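Local coordinates for lectin (Trichosanthes anguina, PDB 4HR6), which is a seed lectin that probably binds carbohydrate through its beta-trefoil lectin chain, being a nontoxic three-chain homologue of type II ribosome-inactivating proteins, at residues 19-30 against 44-53. Residues are numbered along the deposited sequence; the frame is centred on the assembly and turned at random.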
loop_
_atom_site.group_PDB
_atom_site.type_symbol
_atom_site.label_atom_id
_atom_site.label_comp_id
_atom_site.label_asym_id
_atom_site.label_seq_id
_atom_site.Cartn_x
_atom_site.Cartn_y
_atom_site.Cartn_z
ATOM N N ALA B 19 -25.212 4.877 9.131
ATOM C CA ALA B 19 -25.385 5.241 7.725
ATOM C C ALA B 19 -24.163 5.989 7.219
ATOM O O ALA B 19 -23.657 6.895 7.875
ATOM C CB ALA B 19 -26.645 6.087 7.536
ATOM N N ILE B 20 -23.696 5.585 6.050
ATOM C CA ILE B 20 -22.440 6.063 5.494
ATOM C C ILE B 20 -22.695 6.627 4.112
ATOM O O ILE B 20 -23.312 5.970 3.286
ATOM C CB ILE B 20 -21.413 4.911 5.377
ATOM C CG1 ILE B 20 -20.692 4.696 6.703
ATOM C CG2 ILE B 20 -20.360 5.210 4.325
ATOM C CD1 ILE B 20 -21.504 3.974 7.734
ATOM N N ASP B 21 -22.208 7.841 3.882
ATOM C CA ASP B 21 -22.266 8.507 2.584
ATOM C C ASP B 21 -21.196 7.876 1.701
ATOM O O ASP B 21 -20.031 8.001 2.006
ATOM C CB ASP B 21 -21.970 9.993 2.793
ATOM C CG ASP B 21 -22.210 10.849 1.536
ATOM O OD1 ASP B 21 -22.247 10.313 0.412
ATOM O OD2 ASP B 21 -22.353 12.082 1.687
ATOM N N VAL B 22 -21.569 7.193 0.622
ATOM C CA VAL B 22 -20.563 6.520 -0.230
ATOM C C VAL B 22 -19.713 7.506 -1.032
ATOM O O VAL B 22 -18.639 7.164 -1.497
ATOM C CB VAL B 22 -21.189 5.483 -1.194
ATOM C CG1 VAL B 22 -22.096 4.526 -0.424
ATOM C CG2 VAL B 22 -21.980 6.156 -2.306
ATOM N N GLU B 23 -20.180 8.740 -1.159
ATOM C CA GLU B 23 -19.461 9.737 -1.917
ATOM C C GLU B 23 -18.216 10.283 -1.189
ATOM O O GLU B 23 -17.209 10.547 -1.839
ATOM C CB GLU B 23 -20.413 10.866 -2.305
ATOM C CG GLU B 23 -20.062 11.484 -3.635
ATOM C CD GLU B 23 -21.097 12.481 -4.092
ATOM O OE1 GLU B 23 -20.780 13.693 -4.072
ATOM O OE2 GLU B 23 -22.212 12.044 -4.454
ATOM N N ASP B 24 -18.291 10.449 0.134
ATOM C CA ASP B 24 -17.173 10.939 0.960
ATOM C C ASP B 24 -16.656 9.853 1.902
ATOM O O ASP B 24 -15.681 10.052 2.625
ATOM C CB ASP B 24 -17.618 12.132 1.821
ATOM C CG ASP B 24 -18.027 13.365 0.994
ATOM O OD1 ASP B 24 -17.577 13.540 -0.159
ATOM O OD2 ASP B 24 -18.802 14.181 1.515
ATOM N N MET B 25 -17.320 8.708 1.907
ATOM C CA MET B 25 -17.071 7.673 2.892
ATOM C C MET B 25 -16.960 8.213 4.322
ATOM O O MET B 25 -15.973 7.980 5.022
ATOM C CB MET B 25 -15.852 6.816 2.518
ATOM C CG MET B 25 -16.027 5.371 3.006
ATOM S SD MET B 25 -14.600 4.335 2.695
ATOM C CE MET B 25 -14.954 2.987 3.823
ATOM N N VAL B 26 -17.988 8.943 4.737
ATOM C CA VAL B 26 -18.091 9.395 6.112
ATOM C C VAL B 26 -19.398 8.891 6.700
ATOM O O VAL B 26 -20.385 8.702 5.979
ATOM C CB VAL B 26 -18.059 10.931 6.253
ATOM C CG1 VAL B 26 -16.679 11.468 5.897
ATOM C CG2 VAL B 26 -19.147 11.590 5.394
ATOM N N ALA B 27 -19.391 8.705 8.012
ATOM C CA ALA B 27 -20.597 8.423 8.757
ATOM C C ALA B 27 -21.445 9.687 8.834
ATOM O O ALA B 27 -20.938 10.739 9.127
ATOM C CB ALA B 27 -20.238 7.946 10.150
ATOM N N VAL B 28 -22.728 9.579 8.549
ATOM C CA VAL B 28 -23.615 10.753 8.595
ATOM C C VAL B 28 -24.719 10.691 9.646
ATOM O O VAL B 28 -25.239 11.726 10.055
ATOM C CB VAL B 28 -24.267 11.036 7.219
ATOM C CG1 VAL B 28 -23.209 11.240 6.166
ATOM C CG2 VAL B 28 -25.204 9.930 6.798
ATOM N N ALA B 29 -25.133 9.491 10.021
ATOM C CA ALA B 29 -26.225 9.325 10.955
ATOM C C ALA B 29 -26.234 7.924 11.512
ATOM O O ALA B 29 -25.617 7.021 10.947
ATOM C CB ALA B 29 -27.555 9.573 10.252
ATOM N N TYR B 30 -26.945 7.742 12.621
ATOM C CA TYR B 30 -27.242 6.391 13.100
ATOM C C TYR B 30 -28.582 6.341 13.806
ATOM O O TYR B 30 -29.116 7.373 14.214
ATOM C CB TYR B 30 -26.149 5.865 14.051
ATOM C CG TYR B 30 -26.285 6.283 15.504
ATOM C CD1 TYR B 30 -26.855 5.425 16.456
ATOM C CD2 TYR B 30 -25.837 7.507 15.928
ATOM C CE1 TYR B 30 -26.963 5.797 17.787
ATOM C CE2 TYR B 30 -25.952 7.899 17.244
ATOM C CZ TYR B 30 -26.510 7.035 18.166
ATOM O OH TYR B 30 -26.607 7.434 19.460
ATOM N N ALA B 44 -24.034 16.558 8.172
ATOM C CA ALA B 44 -24.612 15.566 7.265
ATOM C C ALA B 44 -25.180 16.288 6.052
ATOM O O ALA B 44 -25.762 17.376 6.197
ATOM C CB ALA B 44 -25.720 14.779 7.931
ATOM N N PRO B 45 -25.040 15.682 4.862
ATOM C CA PRO B 45 -25.609 16.302 3.667
ATOM C C PRO B 45 -27.140 16.398 3.737
ATOM O O PRO B 45 -27.809 15.570 4.383
ATOM C CB PRO B 45 -25.158 15.387 2.526
ATOM C CG PRO B 45 -24.743 14.107 3.159
ATOM C CD PRO B 45 -24.492 14.336 4.614
ATOM N N GLN B 46 -27.683 17.413 3.071
ATOM C CA GLN B 46 -29.120 17.708 3.116
ATOM C C GLN B 46 -29.983 16.514 2.714
ATOM O O GLN B 46 -31.018 16.231 3.315
ATOM C CB GLN B 46 -29.440 18.856 2.162
ATOM C CG GLN B 46 -29.013 20.211 2.646
ATOM C CD GLN B 46 -29.701 21.332 1.879
ATOM O OE1 GLN B 46 -29.220 21.782 0.836
ATOM N NE2 GLN B 46 -30.815 21.792 2.404
ATOM N N LEU B 47 -29.531 15.817 1.685
ATOM C CA LEU B 47 -30.214 14.666 1.181
ATOM C C LEU B 47 -30.357 13.551 2.230
ATOM O O LEU B 47 -31.300 12.768 2.158
ATOM C CB LEU B 47 -29.450 14.138 -0.032
ATOM C CG LEU B 47 -30.118 13.001 -0.799
ATOM C CD1 LEU B 47 -31.237 13.567 -1.657
ATOM C CD2 LEU B 47 -29.099 12.273 -1.657
ATOM N N ALA B 48 -29.406 13.463 3.166
ATOM C CA ALA B 48 -29.485 12.485 4.250
ATOM C C ALA B 48 -30.757 12.668 5.074
ATOM O O ALA B 48 -31.407 11.687 5.431
ATOM C CB ALA B 48 -28.264 12.566 5.157
ATOM N N PHE B 49 -31.106 13.914 5.380
ATOM C CA PHE B 49 -32.299 14.169 6.197
ATOM C C PHE B 49 -33.591 13.798 5.487
ATOM O O PHE B 49 -34.592 13.514 6.145
ATOM C CB PHE B 49 -32.387 15.627 6.612
ATOM C CG PHE B 49 -31.302 16.045 7.529
ATOM C CD1 PHE B 49 -30.146 16.605 7.037
ATOM C CD2 PHE B 49 -31.428 15.859 8.895
ATOM C CE1 PHE B 49 -29.133 16.989 7.892
ATOM C CE2 PHE B 49 -30.428 16.253 9.754
ATOM C CZ PHE B 49 -29.275 16.808 9.250
ATOM N N HIS B 50 -33.567 13.833 4.156
ATOM C CA HIS B 50 -34.762 13.645 3.359
ATOM C C HIS B 50 -34.967 12.201 3.029
ATOM O O HIS B 50 -36.073 11.814 2.732
ATOM C CB HIS B 50 -34.724 14.496 2.081
ATOM C CG HIS B 50 -34.982 15.946 2.339
ATOM N ND1 HIS B 50 -33.970 16.854 2.562
ATOM C CD2 HIS B 50 -36.141 16.637 2.461
ATOM C CE1 HIS B 50 -34.491 18.046 2.795
ATOM N NE2 HIS B 50 -35.808 17.942 2.734
ATOM N N THR B 51 -33.914 11.398 3.112
ATOM C CA THR B 51 -33.998 10.013 2.706
ATOM C C THR B 51 -33.723 9.008 3.813
ATOM O O THR B 51 -34.080 7.857 3.649
ATOM C CB THR B 51 -33.039 9.711 1.526
ATOM O OG1 THR B 51 -31.725 10.128 1.863
ATOM C CG2 THR B 51 -33.459 10.458 0.265
ATOM N N LEU B 52 -33.087 9.398 4.922
ATOM C CA LEU B 52 -32.754 8.414 5.962
ATOM C C LEU B 52 -33.568 8.603 7.220
ATOM O O LEU B 52 -33.712 9.709 7.707
ATOM C CB LEU B 52 -31.283 8.500 6.362
ATOM C CG LEU B 52 -30.227 8.197 5.313
ATOM C CD1 LEU B 52 -28.864 8.647 5.823
ATOM C CD2 LEU B 52 -30.237 6.716 4.979
ATOM N N PHE B 53 -34.034 7.495 7.769
ATOM C CA PHE B 53 -34.690 7.467 9.071
ATOM C C PHE B 53 -35.821 8.483 9.134
ATOM O O PHE B 53 -35.987 9.194 10.118
ATOM C CB PHE B 53 -33.669 7.675 10.202
ATOM C CG PHE B 53 -32.459 6.775 10.107
ATOM C CD1 PHE B 53 -32.594 5.405 9.913
ATOM C CD2 PHE B 53 -31.174 7.300 10.193
ATOM C CE1 PHE B 53 -31.480 4.587 9.809
ATOM C CE2 PHE B 53 -30.065 6.480 10.090
ATOM C CZ PHE B 53 -30.216 5.130 9.899
#
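Val28 is the hub of an apolar contact between the hairpin of 19-30 and segment 44-53, where the residues on either side of helix 46-51 carry most of the contact. Its two methyls diverge: Val28 CG1 meets Pro45 CD at 3.7 Å, while Val28 CG2 points along the helix to Leu52 CD1, 4.0 Å away. Ala48 is the helical residue that reaches the valine, its CB lying 4.4 Å from Val28 CG2. With chi1 at -58°, CG1 lies anti to the carbonyl carbon and CG2 between that carbon and the backbone N, which splits the two branches between the start and the end of the helical segment. Both Pro45 and Leu52 cross the valine at roughly a right angle. At the branch point, Val28 CB faces Ala44 CB at 4.1 Å. Leu52 CD1 also reaches across to the neighbouring strand, where it touches Ala19 CB at 3.8 Å, so one methyl bridges both hairpin strands.

The aromatic part is made by Phe53, whose CE2 lies 4.0 Å from Ala29 CB. That methyl sits at the ring edge, in its plane; Ala19 CB approaches obliquely.

Polar atoms enter mainly through Asp21. Asp21 OD2 passes 3.5 Å from Pro45 CG, a van der Waals approach, whereas OD1 accepts a hydrogen bond from Glu23 N, which lies 41° out of the carboxylate plane, closing an Asx turn, and forms a salt bridge with Arg2. These bonds should restrict rotation of the carboxylate beside the proline. In the same hairpin, Met25 and Val26 face Asp21 as a G1 beta bulge.

Helix 46-51 packs on one face of the mixed sheet in the ribosome-inactivating-protein chain. Phe3 of strand 3-9 touches Ala48 and Leu52, Phe40 of strand 37-40 touches Ala29 and Ala48, and from the hairpin Ile20 and Tyr30 instead reach helix 103-119.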